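PDB 3OT5: UDP-N-acetylglucosamine 2-epimerase from Listeria monocytogenes, which probably catalyses the reversible C2 epimerisation that interconverts UDP-N-acetylglucosamine and UDP-N-acetylmannosamine. Local coordinates for residues V305-G310 / V321-L326; F298-Y303 / P317-P322; L226-A231 / E259-M264; T340-G345 / D366-A371; A247-V252 / M275-G280. All blocks are in the same frame, centred on the assembly; numbering follows the deposited sequence.

Overall arrangement
All five contacts lie in the domain built on the six-stranded parallel sheet, one of two Rossmann-like halves consistent with the GT-B fold of this family. Contact 3 pairs strands 225-229 and 258-263, and contact 1 pairs 302-307 with 323-325; their centres are about 11 Å apart, and Phe306 N to Leu228 O (2.9 Å) knits them together. Contact 4 adds the outermost strand 341-343 through Val325 N to Lys342 O (2.7 Å). Contact 2 lies about 10 Å from contact 1, between centres, and shares Val321 and Pro322 with it. Contact 5 packs two helices beside contact 3, where Val248 meets Leu260, and its centre is about 24 Å from that of contact 4.

Contact 1: V305-G310 / V321-L326; sequences VFTDSG and VPVLVL
Val305 and Val323 stand side by side on one face of the sheet, with CG1 of Val305 only 3.5 Å from CG2 of Val323, a tight fit between methyl groups. Val305 turns this methyl between its backbone N and carbonyl carbon (chi1 53°), where it also meets CG1 of Val321. On the other face Phe306 and Leu324 lie alongside each other, ring atom CE1 being 3.3 Å from Leu324 CD1. Leu326 comes obliquely to the same ring and brings CD2 to 3.7 Å from Phe306 CD1. Between the two faces runs a parallel backbone ladder. Val305 N donates to Pro322 O, and Leu324 N returns an almost straight bond to Val305 O (2.8 Å, 171°). Thr307 N then gives to Leu324 O, and Leu326 N gives to Thr307 O at 2.7 Å. These are the two strands of a beta-alpha-beta unit in a Rossmann-type sheet, joined through helix 310-315. At the carboxyl end of the first strand, Thr307 OG1 accepts from Ser309 N (2.9 Å), an ST turn, and is also hydrogen-bonded to Thr230 OG1. Ser309 follows as the N-cap of helix 310-315, its OG making a weak bond to Val312 N. The buried carboxylate of Asp308 is held by backbone N-H groups, OD1 by His232 and OD2 by Arg233, with Asn236 ND2 also giving to OD2. Farther out, helices 240-254 and 348-360 pack on the Phe306 side, through Val248, Ile251 and Ala355.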
# COMPACT_ATOMS: atom_id res chain seq x y z
N VAL A 305 15.63 -2.11 -4.76
CA VAL A 305 14.56 -1.83 -5.70
C VAL A 305 14.53 -0.37 -6.07
O VAL A 305 14.75 0.49 -5.22
CB VAL A 305 13.18 -2.24 -5.10
CG1 VAL A 305 12.98 -1.62 -3.75
CG2 VAL A 305 12.01 -1.86 -6.05
N PHE A 306 14.33 -0.12 -7.35
CA PHE A 306 14.18 1.23 -7.89
C PHE A 306 12.72 1.36 -8.18
O PHE A 306 12.18 0.54 -8.89
CB PHE A 306 14.87 1.41 -9.25
CG PHE A 306 16.37 1.46 -9.20
CD1 PHE A 306 17.02 2.65 -8.88
CD2 PHE A 306 17.13 0.36 -9.59
CE1 PHE A 306 18.42 2.72 -8.89
CE2 PHE A 306 18.52 0.42 -9.60
CZ PHE A 306 19.16 1.60 -9.24
N THR A 307 12.08 2.41 -7.70
CA THR A 307 10.67 2.57 -7.95
C THR A 307 10.22 3.99 -7.78
O THR A 307 10.93 4.82 -7.21
CB THR A 307 9.84 1.72 -6.94
OG1 THR A 307 8.47 1.61 -7.36
CG2 THR A 307 9.89 2.33 -5.56
N ASP A 308 9.07 4.28 -8.35
CA ASP A 308 8.43 5.56 -8.16
C ASP A 308 7.05 5.28 -7.55
O ASP A 308 6.19 6.16 -7.48
CB ASP A 308 8.34 6.35 -9.46
CG ASP A 308 7.46 5.68 -10.49
OD1 ASP A 308 6.84 4.65 -10.18
OD2 ASP A 308 7.38 6.22 -11.62
N SER A 309 6.84 4.02 -7.12
CA SER A 309 5.58 3.62 -6.50
C SER A 309 5.52 3.94 -5.00
O SER A 309 6.46 3.66 -4.25
CB SER A 309 5.36 2.12 -6.66
OG SER A 309 4.27 1.69 -5.84
N GLY A 310 4.41 4.49 -4.57
CA GLY A 310 4.21 4.81 -3.15
C GLY A 310 4.14 3.56 -2.31
O GLY A 310 4.83 3.44 -1.28
N VAL A 321 14.18 -4.35 2.30
CA VAL A 321 14.79 -4.09 0.99
C VAL A 321 15.03 -2.60 0.79
O VAL A 321 14.09 -1.82 0.82
CB VAL A 321 13.91 -4.62 -0.17
CG1 VAL A 321 14.58 -4.36 -1.53
CG2 VAL A 321 13.63 -6.12 0.00
N PRO A 322 16.30 -2.19 0.63
CA PRO A 322 16.59 -0.79 0.39
C PRO A 322 15.86 -0.31 -0.86
O PRO A 322 15.84 -1.03 -1.87
CB PRO A 322 18.10 -0.79 0.14
CG PRO A 322 18.60 -1.92 0.91
CD PRO A 322 17.53 -2.98 0.78
N VAL A 323 15.30 0.89 -0.80
CA VAL A 323 14.58 1.46 -1.93
C VAL A 323 15.20 2.75 -2.47
O VAL A 323 15.46 3.69 -1.72
CB VAL A 323 13.10 1.75 -1.54
CG1 VAL A 323 12.36 2.36 -2.70
CG2 VAL A 323 12.40 0.49 -1.06
N LEU A 324 15.46 2.79 -3.78
CA LEU A 324 15.97 3.99 -4.44
C LEU A 324 14.76 4.55 -5.19
O LEU A 324 14.23 3.91 -6.10
CB LEU A 324 17.14 3.69 -5.38
CG LEU A 324 18.41 3.14 -4.72
CD1 LEU A 324 19.52 2.94 -5.75
CD2 LEU A 324 18.90 4.06 -3.61
N VAL A 325 14.30 5.72 -4.77
CA VAL A 325 13.09 6.32 -5.34
C VAL A 325 13.36 7.19 -6.56
O VAL A 325 14.07 8.18 -6.49
CB VAL A 325 12.32 7.09 -4.26
CG1 VAL A 325 11.02 7.70 -4.83
CG2 VAL A 325 12.00 6.15 -3.10
N LEU A 326 12.75 6.80 -7.68
CA LEU A 326 12.93 7.49 -8.97
C LEU A 326 11.99 8.68 -9.07
O LEU A 326 11.09 8.70 -9.92
CB LEU A 326 12.66 6.51 -10.11
CG LEU A 326 13.49 5.22 -10.05
CD1 LEU A 326 13.17 4.30 -11.23
CD2 LEU A 326 14.97 5.52 -9.96

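Contact 2: F298-Y303 / P317-P322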
# COMPACT_ATOMS: atom_id res chain seq x y z
N PHE A 298 8.86 -11.28 -5.17
CA PHE A 298 10.12 -10.90 -5.84
C PHE A 298 10.86 -9.95 -4.95
O PHE A 298 12.07 -10.04 -4.76
CB PHE A 298 9.87 -10.24 -7.20
CG PHE A 298 9.82 -11.21 -8.33
CD1 PHE A 298 10.92 -11.33 -9.19
CD2 PHE A 298 8.72 -12.02 -8.53
CE1 PHE A 298 10.90 -12.21 -10.23
CE2 PHE A 298 8.70 -12.92 -9.58
CZ PHE A 298 9.79 -13.02 -10.44
N LEU A 299 10.09 -9.03 -4.39
CA LEU A 299 10.61 -8.02 -3.51
C LEU A 299 11.37 -8.69 -2.39
O LEU A 299 12.50 -8.30 -2.07
CB LEU A 299 9.42 -7.20 -2.98
CG LEU A 299 9.64 -5.80 -2.46
CD1 LEU A 299 10.27 -4.94 -3.57
CD2 LEU A 299 8.33 -5.21 -2.00
N ARG A 300 10.80 -9.75 -1.81
CA ARG A 300 11.46 -10.44 -0.70
C ARG A 300 12.88 -10.90 -0.99
O ARG A 300 13.75 -10.83 -0.10
CB ARG A 300 10.64 -11.64 -0.21
CG ARG A 300 11.34 -12.41 0.90
CD ARG A 300 10.47 -13.44 1.56
NE ARG A 300 11.19 -14.15 2.61
CZ ARG A 300 11.33 -13.72 3.86
NH1 ARG A 300 12.01 -14.45 4.74
NH2 ARG A 300 10.80 -12.56 4.25
N LYS A 301 13.13 -11.39 -2.20
CA LYS A 301 14.46 -11.88 -2.58
C LYS A 301 15.33 -10.80 -3.23
O LYS A 301 16.47 -11.05 -3.62
CB LYS A 301 14.33 -13.10 -3.50
CG LYS A 301 15.65 -13.78 -3.88
CD LYS A 301 16.46 -14.22 -2.65
CE LYS A 301 17.76 -14.92 -3.04
NZ LYS A 301 18.57 -15.28 -1.85
N SER A 302 14.80 -9.58 -3.33
CA SER A 302 15.52 -8.48 -3.94
C SER A 302 16.59 -7.88 -3.03
O SER A 302 16.45 -7.87 -1.80
CB SER A 302 14.53 -7.39 -4.36
OG SER A 302 13.57 -7.91 -5.26
N TYR A 303 17.67 -7.41 -3.64
CA TYR A 303 18.77 -6.80 -2.92
C TYR A 303 18.45 -5.31 -2.82
O TYR A 303 18.75 -4.67 -1.82
CB TYR A 303 20.09 -7.03 -3.65
CG TYR A 303 21.33 -6.55 -2.93
CD1 TYR A 303 21.94 -7.33 -1.96
CD2 TYR A 303 21.91 -5.32 -3.25
CE1 TYR A 303 23.10 -6.90 -1.30
CE2 TYR A 303 23.07 -4.88 -2.59
CZ TYR A 303 23.65 -5.68 -1.62
OH TYR A 303 24.80 -5.24 -0.97
N PRO A 317 10.64 -1.80 2.59
CA PRO A 317 11.37 -1.76 3.84
C PRO A 317 10.79 -2.76 4.85
O PRO A 317 11.46 -3.12 5.82
CB PRO A 317 11.20 -0.32 4.30
CG PRO A 317 10.98 0.42 3.05
CD PRO A 317 10.14 -0.47 2.23
N GLY A 318 9.54 -3.17 4.63
CA GLY A 318 8.90 -4.18 5.47
C GLY A 318 9.62 -5.51 5.25
O GLY A 318 9.61 -6.38 6.12
N MET A 319 10.24 -5.66 4.08
CA MET A 319 11.01 -6.85 3.72
C MET A 319 12.49 -6.59 4.03
O MET A 319 13.32 -7.48 3.90
CB MET A 319 10.90 -7.13 2.23
CG MET A 319 9.47 -7.28 1.65
SD MET A 319 8.70 -8.85 2.01
CE MET A 319 8.73 -8.84 3.79
N GLY A 320 12.80 -5.36 4.41
CA GLY A 320 14.18 -4.95 4.67
C GLY A 320 14.92 -4.71 3.36
O GLY A 320 16.14 -4.84 3.30
N VAL A 321 14.18 -4.35 2.30
CA VAL A 321 14.79 -4.09 0.99
C VAL A 321 15.03 -2.60 0.79
O VAL A 321 14.09 -1.82 0.82
CB VAL A 321 13.91 -4.62 -0.17
CG1 VAL A 321 14.58 -4.36 -1.53
CG2 VAL A 321 13.63 -6.12 0.00
N PRO A 322 16.30 -2.19 0.63
CA PRO A 322 16.59 -0.79 0.39
C PRO A 322 15.86 -0.31 -0.86
O PRO A 322 15.84 -1.03 -1.87
CB PRO A 322 18.10 -0.79 0.14
CG PRO A 322 18.60 -1.92 0.91
CD PRO A 322 17.53 -2.98 0.78
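Leu299 meets the 317-322 loop twice: its CD2 comes within 4.3 Å of Met319 CG, and its carbonyl O lies 3.2 Å from Val321 CG2. The same carbonyl accepts the backbone N-H of Ser302, and the methyl of Val321 packs against it near the carboxyl end of helix 292-301. Arg300 offers its CB to the sulfur of Met319, 4.1 Å away. The methionine, bent at chi2 (-77°) and again at chi3, curls up beside the extended arginine, and its CE methyl sits at the edge of the guanidinium, near its plane. Next, Ser302 sets CB 4.1 Å from Val321 CG1. Its hydroxyl turns back into the helix instead and donates to Phe298 O (2.7 Å) from well above that carbonyl's plane. Tyr303, where the chain turns a corner, takes part through its backbone: its O lies 3.3 Å from Pro322 CD while accepting a hydrogen bond from His365 NE2. The tyrosine hydroxyl is bonded to Leu358 O. The loop thus threads past the helix-to-strand junction before entering strand 323-325, an arrangement found where successive beta-alpha-beta crossovers of a Rossmann-type domain meet at the amino ends of their strands.

Contact 3: L226-A231 / E259-M264; sequences LILMTA and ELVYPM
Ile227 N gives the shortest polar bond between the strands, 2.7 Å to Glu259 O and close to straight at 166°. Ile227 then uses its other backbone atom: its O accepts Val261 N at 2.9 Å and is also approached by the CA-H of Leu260. Met229 N completes the ladder on Val261 O (3.1 Å). Leu260 carries its CD1 methyl over toward the neighbouring strand, to 4.0 Å from Met229 CB, because CG is turned anti to the backbone N (chi1 171°). On the opposite face Leu228 angles over Val261, CD1 lying 3.9 Å from CG1, and the same methyl reaches Pro263 CD. Met229, fully extended, runs obliquely past Tyr262: its sulfur is 5.2 Å from the ring centroid and 47° off the normal, a Met-aromatic contact. Met229 O touches the ring at CD1 and also packs on Pro263 CD (3.3 Å). Phe245 meets the same tyrosine edge-to-face. At the amino end of its strand the buried Glu259 carboxylate is tied down by two donors from outside, Asn224 ND2 to OE2 and His285 NE2 to OE1. Helix 240-254 lies over the Leu260 side and helix 292-301 over the Leu228 side, the alpha-beta-alpha layering of a Rossmann-type domain with this parallel strand pair inside its sheet.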
# COMPACT_ATOMS: atom_id res chain seq x y z
N LEU A 226 19.55 -9.66 -6.83
CA LEU A 226 18.40 -9.26 -7.60
C LEU A 226 18.07 -7.78 -7.44
O LEU A 226 17.89 -7.27 -6.32
CB LEU A 226 17.20 -10.12 -7.20
CG LEU A 226 15.81 -9.80 -7.79
CD1 LEU A 226 15.85 -9.78 -9.31
CD2 LEU A 226 14.78 -10.80 -7.29
N ILE A 227 18.03 -7.07 -8.57
CA ILE A 227 17.64 -5.68 -8.59
C ILE A 227 16.28 -5.66 -9.27
O ILE A 227 16.12 -6.19 -10.37
CB ILE A 227 18.55 -4.80 -9.39
CG1 ILE A 227 19.96 -4.79 -8.78
CG2 ILE A 227 17.96 -3.37 -9.41
CD1 ILE A 227 20.94 -4.01 -9.60
N LEU A 228 15.31 -5.05 -8.62
CA LEU A 228 13.97 -4.97 -9.16
C LEU A 228 13.69 -3.51 -9.50
O LEU A 228 14.09 -2.61 -8.75
CB LEU A 228 12.99 -5.48 -8.11
CG LEU A 228 11.50 -5.59 -8.40
CD1 LEU A 228 11.22 -6.48 -9.60
CD2 LEU A 228 10.80 -6.15 -7.15
N MET A 229 13.06 -3.27 -10.64
CA MET A 229 12.73 -1.91 -11.06
C MET A 229 11.28 -1.78 -11.53
O MET A 229 10.76 -2.67 -12.20
CB MET A 229 13.64 -1.46 -12.19
CG MET A 229 13.31 -0.07 -12.68
SD MET A 229 14.33 0.43 -14.05
CE MET A 229 13.59 2.02 -14.43
N THR A 230 10.64 -0.68 -11.16
CA THR A 230 9.28 -0.38 -11.60
C THR A 230 9.16 1.14 -11.68
O THR A 230 9.77 1.87 -10.89
CB THR A 230 8.19 -0.92 -10.67
OG1 THR A 230 8.32 -0.36 -9.36
CG2 THR A 230 8.26 -2.43 -10.58
N ALA A 231 8.41 1.59 -12.67
CA ALA A 231 8.18 3.00 -12.88
C ALA A 231 6.82 3.12 -13.53
O ALA A 231 6.61 2.60 -14.64
CB ALA A 231 9.26 3.58 -13.78
N GLU A 259 21.41 -9.19 -11.14
CA GLU A 259 20.41 -9.49 -12.15
C GLU A 259 19.30 -8.46 -11.99
O GLU A 259 19.01 -8.03 -10.89
CB GLU A 259 19.88 -10.92 -12.03
CG GLU A 259 20.92 -11.98 -12.36
CD GLU A 259 20.33 -13.35 -12.59
OE1 GLU A 259 19.10 -13.45 -12.84
OE2 GLU A 259 21.10 -14.33 -12.56
N LEU A 260 18.72 -8.06 -13.11
CA LEU A 260 17.67 -7.07 -13.13
C LEU A 260 16.37 -7.68 -13.60
O LEU A 260 16.35 -8.41 -14.58
CB LEU A 260 18.05 -5.91 -14.05
CG LEU A 260 16.99 -4.84 -14.39
CD1 LEU A 260 16.46 -4.11 -13.17
CD2 LEU A 260 17.56 -3.83 -15.39
N VAL A 261 15.30 -7.41 -12.87
CA VAL A 261 13.98 -7.85 -13.23
C VAL A 261 13.19 -6.58 -13.45
O VAL A 261 13.16 -5.70 -12.59
CB VAL A 261 13.31 -8.71 -12.14
CG1 VAL A 261 11.87 -9.04 -12.53
CG2 VAL A 261 14.10 -9.98 -11.91
N TYR A 262 12.59 -6.46 -14.62
CA TYR A 262 11.81 -5.30 -14.96
C TYR A 262 10.47 -5.67 -15.54
O TYR A 262 10.38 -6.01 -16.72
CB TYR A 262 12.56 -4.39 -15.95
CG TYR A 262 11.69 -3.25 -16.41
CD1 TYR A 262 11.30 -2.24 -15.53
CD2 TYR A 262 11.25 -3.16 -17.73
CE1 TYR A 262 10.48 -1.19 -15.95
CE2 TYR A 262 10.45 -2.11 -18.16
CZ TYR A 262 10.06 -1.14 -17.27
OH TYR A 262 9.25 -0.10 -17.69
N PRO A 263 9.42 -5.65 -14.72
CA PRO A 263 8.10 -5.92 -15.24
C PRO A 263 7.78 -4.76 -16.16
O PRO A 263 7.56 -3.64 -15.70
CB PRO A 263 7.21 -5.91 -13.99
CG PRO A 263 8.14 -6.12 -12.85
CD PRO A 263 9.40 -5.45 -13.26
N MET A 264 7.78 -5.01 -17.46
CA MET A 264 7.55 -3.94 -18.41
C MET A 264 6.19 -3.27 -18.34
O MET A 264 5.17 -3.93 -18.26
CB MET A 264 7.77 -4.44 -19.83
CG MET A 264 9.21 -4.75 -20.14
SD MET A 264 9.34 -5.30 -21.83
CE MET A 264 8.39 -6.83 -21.73

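Contact 4: T340-G345 / D366-A371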
# COMPACT_ATOMS: atom_id res chain seq x y z
N THR A 340 15.19 4.21 5.22
CA THR A 340 14.72 3.03 4.51
C THR A 340 14.61 3.30 3.02
O THR A 340 14.58 2.37 2.21
CB THR A 340 13.32 2.61 4.99
OG1 THR A 340 12.40 3.67 4.75
CG2 THR A 340 13.34 2.26 6.47
N LEU A 341 14.53 4.59 2.67
CA LEU A 341 14.37 5.07 1.30
C LEU A 341 15.37 6.15 0.92
O LEU A 341 15.80 6.93 1.77
CB LEU A 341 13.01 5.76 1.16
CG LEU A 341 11.68 5.07 1.48
CD1 LEU A 341 10.58 6.05 1.23
CD2 LEU A 341 11.48 3.84 0.64
N LYS A 342 15.70 6.23 -0.36
CA LYS A 342 16.58 7.28 -0.86
C LYS A 342 15.95 7.94 -2.08
O LYS A 342 15.66 7.27 -3.07
CB LYS A 342 17.99 6.79 -1.16
CG LYS A 342 18.80 6.49 0.10
CD LYS A 342 20.31 6.37 -0.20
CE LYS A 342 21.09 6.15 1.10
NZ LYS A 342 22.58 6.17 0.91
N LEU A 343 15.68 9.24 -1.98
CA LEU A 343 15.12 9.98 -3.09
C LEU A 343 16.31 10.33 -3.98
O LEU A 343 17.17 11.13 -3.59
CB LEU A 343 14.41 11.24 -2.61
CG LEU A 343 13.66 12.03 -3.68
CD1 LEU A 343 12.54 11.18 -4.25
CD2 LEU A 343 13.10 13.30 -3.10
N ILE A 344 16.37 9.73 -5.17
CA ILE A 344 17.49 9.97 -6.06
C ILE A 344 17.12 10.56 -7.42
O ILE A 344 17.99 10.78 -8.25
CB ILE A 344 18.27 8.67 -6.31
CG1 ILE A 344 17.44 7.69 -7.13
CG2 ILE A 344 18.68 8.06 -4.98
CD1 ILE A 344 18.22 6.47 -7.54
N GLY A 345 15.85 10.83 -7.66
CA GLY A 345 15.47 11.41 -8.94
C GLY A 345 15.56 10.44 -10.09
O GLY A 345 15.46 9.22 -9.90
N ASP A 366 23.04 -2.74 4.73
CA ASP A 366 22.45 -3.14 6.00
C ASP A 366 21.95 -1.93 6.79
O ASP A 366 21.03 -2.05 7.61
CB ASP A 366 23.43 -3.99 6.82
CG ASP A 366 23.65 -5.36 6.20
OD1 ASP A 366 22.93 -5.71 5.24
OD2 ASP A 366 24.54 -6.09 6.68
N LYS A 367 22.56 -0.77 6.56
CA LYS A 367 22.13 0.46 7.21
C LYS A 367 20.68 0.71 6.81
O LYS A 367 19.83 1.00 7.65
CB LYS A 367 23.00 1.63 6.77
CG LYS A 367 22.63 2.96 7.41
CD LYS A 367 23.59 4.09 7.00
CE LYS A 367 25.03 3.80 7.42
NZ LYS A 367 25.94 4.95 7.14
N MET A 368 20.39 0.59 5.52
CA MET A 368 19.02 0.77 5.04
C MET A 368 18.18 -0.46 5.36
O MET A 368 17.02 -0.35 5.76
CB MET A 368 18.99 1.03 3.55
CG MET A 368 19.72 2.30 3.12
SD MET A 368 19.53 2.57 1.35
CE MET A 368 17.75 2.76 1.22
N ALA A 369 18.79 -1.63 5.18
CA ALA A 369 18.12 -2.91 5.42
C ALA A 369 17.61 -3.05 6.85
O ALA A 369 16.58 -3.69 7.08
CB ALA A 369 19.04 -4.05 5.06
N GLN A 370 18.33 -2.48 7.81
CA GLN A 370 17.91 -2.58 9.21
C GLN A 370 17.22 -1.32 9.75
O GLN A 370 16.69 -1.35 10.86
CB GLN A 370 19.07 -3.00 10.12
CG GLN A 370 19.56 -4.42 9.84
CD GLN A 370 20.53 -4.94 10.88
OE1 GLN A 370 20.62 -4.42 12.00
NE2 GLN A 370 21.26 -6.00 10.53
N ALA A 371 17.19 -0.24 8.97
CA ALA A 371 16.52 1.00 9.39
C ALA A 371 15.04 0.70 9.66
O ALA A 371 14.40 -0.03 8.89
CB ALA A 371 16.65 2.07 8.33
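Met368 lays its thioether against the start of strand 341-343, the CE methyl resting 3.3 Å from O of Thr340, the residue just before it, and the sulfur crossing the aliphatic chain of Lys342. The closest carbon of that chain is Lys342 CE, 3.9 Å from Met368 SD. In the methionine chi2 is extended, and the rotation about CG-SD (chi3 62°) folds CE back so that it touches the Thr340 carbonyl as well as Lys342 CG (4.0 Å). Lys342 runs straight beyond CG, and its ammonium reaches Glu354 and Asp357 of helix 348-360 only in long, weak ion pairs. Strand 341-343 is the outermost on its side of the six-stranded parallel sheet of this Rossmann-type domain, and helix 362-370 packs against its amino end. Thr340, just ahead of the strand, divides its two branches between separate jobs. Its CG2 methyl packs on Ala371, 3.8 Å from CB and 3.5 Å from O, while OG1, set between the backbone N and carbonyl carbon (chi1 60°), is hydrogen-bonded to Gly335 O. Ala371 is brought into place by the last turn of the helix, where its N bonds to Met368 O (3.2 Å). Pro322 and Leu358 of helix 348-360 also touch Met368, while Pro317 and Pro374 touch Thr340.

Contact 5: A247-V252 / M275-G280; sequences AVREIV and MAILGG
Arg249 reaches from helix 240-254 across the end of helix 268-278, two neighbouring helices that pack on one side of the Rossmann-type parallel sheet. Its stem runs over the carbonyl of Ile277, with CD 3.2 Å from Ile277 O. CG lies anti to the backbone N (chi1 173°), and a bend at chi2 (75°) then turns the rest of the chain along the departing backbone toward Gly279. Underneath, the root of the arginine is packed by two aliphatic side chains: its CB lies 3.9 Å from Leu278 CD2 and 4.1 Å from Ile277 CG2. Leu278 points its CD2 into the angle between Arg249 and Val248 and crosses the valine at a slant, coming within 3.8 Å of Val248 CG2. Deeper in, Val248 rests on Leu260 of strand 258-263 and Leu278 on Leu286 of strand 284-287, so the interface grades from apolar against the sheet to polar at the arginine's far end. There NE is held in a salt bridge by Glu253, one turn along the same helix. NH1 gives a bent hydrogen bond to Gly279 O, 3.2 Å long with an angle of 137° at the hydrogen, just where the second helix ends.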
# COMPACT_ATOMS: atom_id res chain seq x y z
N ALA A 247 20.78 3.52 -17.38
CA ALA A 247 21.44 3.49 -16.08
C ALA A 247 21.53 2.07 -15.53
O ALA A 247 22.62 1.63 -15.15
CB ALA A 247 20.71 4.38 -15.09
N VAL A 248 20.40 1.38 -15.47
CA VAL A 248 20.35 0.01 -14.94
C VAL A 248 21.11 -0.97 -15.84
O VAL A 248 21.74 -1.91 -15.36
CB VAL A 248 18.89 -0.44 -14.65
CG1 VAL A 248 18.31 0.38 -13.50
CG2 VAL A 248 18.00 -0.33 -15.88
N ARG A 249 21.07 -0.75 -17.15
CA ARG A 249 21.83 -1.58 -18.08
C ARG A 249 23.29 -1.51 -17.66
O ARG A 249 23.97 -2.53 -17.50
CB ARG A 249 21.70 -1.03 -19.50
CG ARG A 249 22.57 -1.70 -20.55
CD ARG A 249 22.08 -3.08 -20.97
NE ARG A 249 22.97 -3.65 -21.99
CZ ARG A 249 22.67 -4.64 -22.82
NH1 ARG A 249 21.45 -5.17 -22.82
NH2 ARG A 249 23.57 -5.07 -23.69
N GLU A 250 23.77 -0.29 -17.47
CA GLU A 250 25.16 -0.05 -17.07
C GLU A 250 25.49 -0.63 -15.69
O GLU A 250 26.61 -1.09 -15.46
CB GLU A 250 25.48 1.45 -17.15
CG GLU A 250 26.94 1.78 -16.90
CD GLU A 250 27.30 3.24 -17.21
OE1 GLU A 250 28.38 3.69 -16.76
OE2 GLU A 250 26.52 3.92 -17.90
N ILE A 251 24.53 -0.61 -14.77
CA ILE A 251 24.73 -1.17 -13.43
C ILE A 251 24.94 -2.67 -13.60
O ILE A 251 25.89 -3.25 -13.04
CB ILE A 251 23.51 -0.92 -12.50
CG1 ILE A 251 23.32 0.58 -12.22
CG2 ILE A 251 23.68 -1.62 -11.17
CD1 ILE A 251 22.02 0.91 -11.47
N VAL A 252 24.07 -3.29 -14.39
CA VAL A 252 24.15 -4.72 -14.66
C VAL A 252 25.46 -5.12 -15.34
O VAL A 252 26.08 -6.11 -14.96
CB VAL A 252 22.95 -5.21 -15.49
CG1 VAL A 252 23.17 -6.64 -15.99
CG2 VAL A 252 21.68 -5.09 -14.68
N MET A 275 13.17 -2.90 -24.57
CA MET A 275 13.72 -3.96 -25.42
C MET A 275 15.02 -3.51 -26.07
O MET A 275 16.00 -4.25 -26.11
CB MET A 275 12.73 -4.35 -26.53
CG MET A 275 11.46 -5.04 -26.04
SD MET A 275 11.81 -6.64 -25.28
CE MET A 275 12.43 -7.59 -26.68
N ALA A 276 15.01 -2.27 -26.56
CA ALA A 276 16.16 -1.70 -27.23
C ALA A 276 17.37 -1.59 -26.32
O ALA A 276 18.48 -1.94 -26.72
CB ALA A 276 15.80 -0.32 -27.79
N ILE A 277 17.16 -1.14 -25.10
CA ILE A 277 18.26 -0.94 -24.16
C ILE A 277 18.53 -2.10 -23.22
O ILE A 277 19.69 -2.41 -22.94
CB ILE A 277 17.99 0.30 -23.28
CG1 ILE A 277 17.83 1.54 -24.17
CG2 ILE A 277 19.11 0.49 -22.25
CD1 ILE A 277 17.49 2.79 -23.42
N LEU A 278 17.48 -2.75 -22.75
CA LEU A 278 17.63 -3.83 -21.79
C LEU A 278 17.49 -5.22 -22.38
O LEU A 278 17.70 -6.21 -21.68
CB LEU A 278 16.60 -3.67 -20.68
CG LEU A 278 16.67 -2.33 -19.95
CD1 LEU A 278 15.50 -2.22 -18.98
CD2 LEU A 278 18.00 -2.18 -19.23
N GLY A 279 17.13 -5.31 -23.66
CA GLY A 279 16.95 -6.61 -24.29
C GLY A 279 18.24 -7.32 -24.59
O GLY A 279 19.31 -6.71 -24.63
N GLY A 280 18.15 -8.62 -24.77
CA GLY A 280 19.30 -9.45 -25.10
C GLY A 280 20.41 -9.56 -24.08
O GLY A 280 21.57 -9.69 -24.46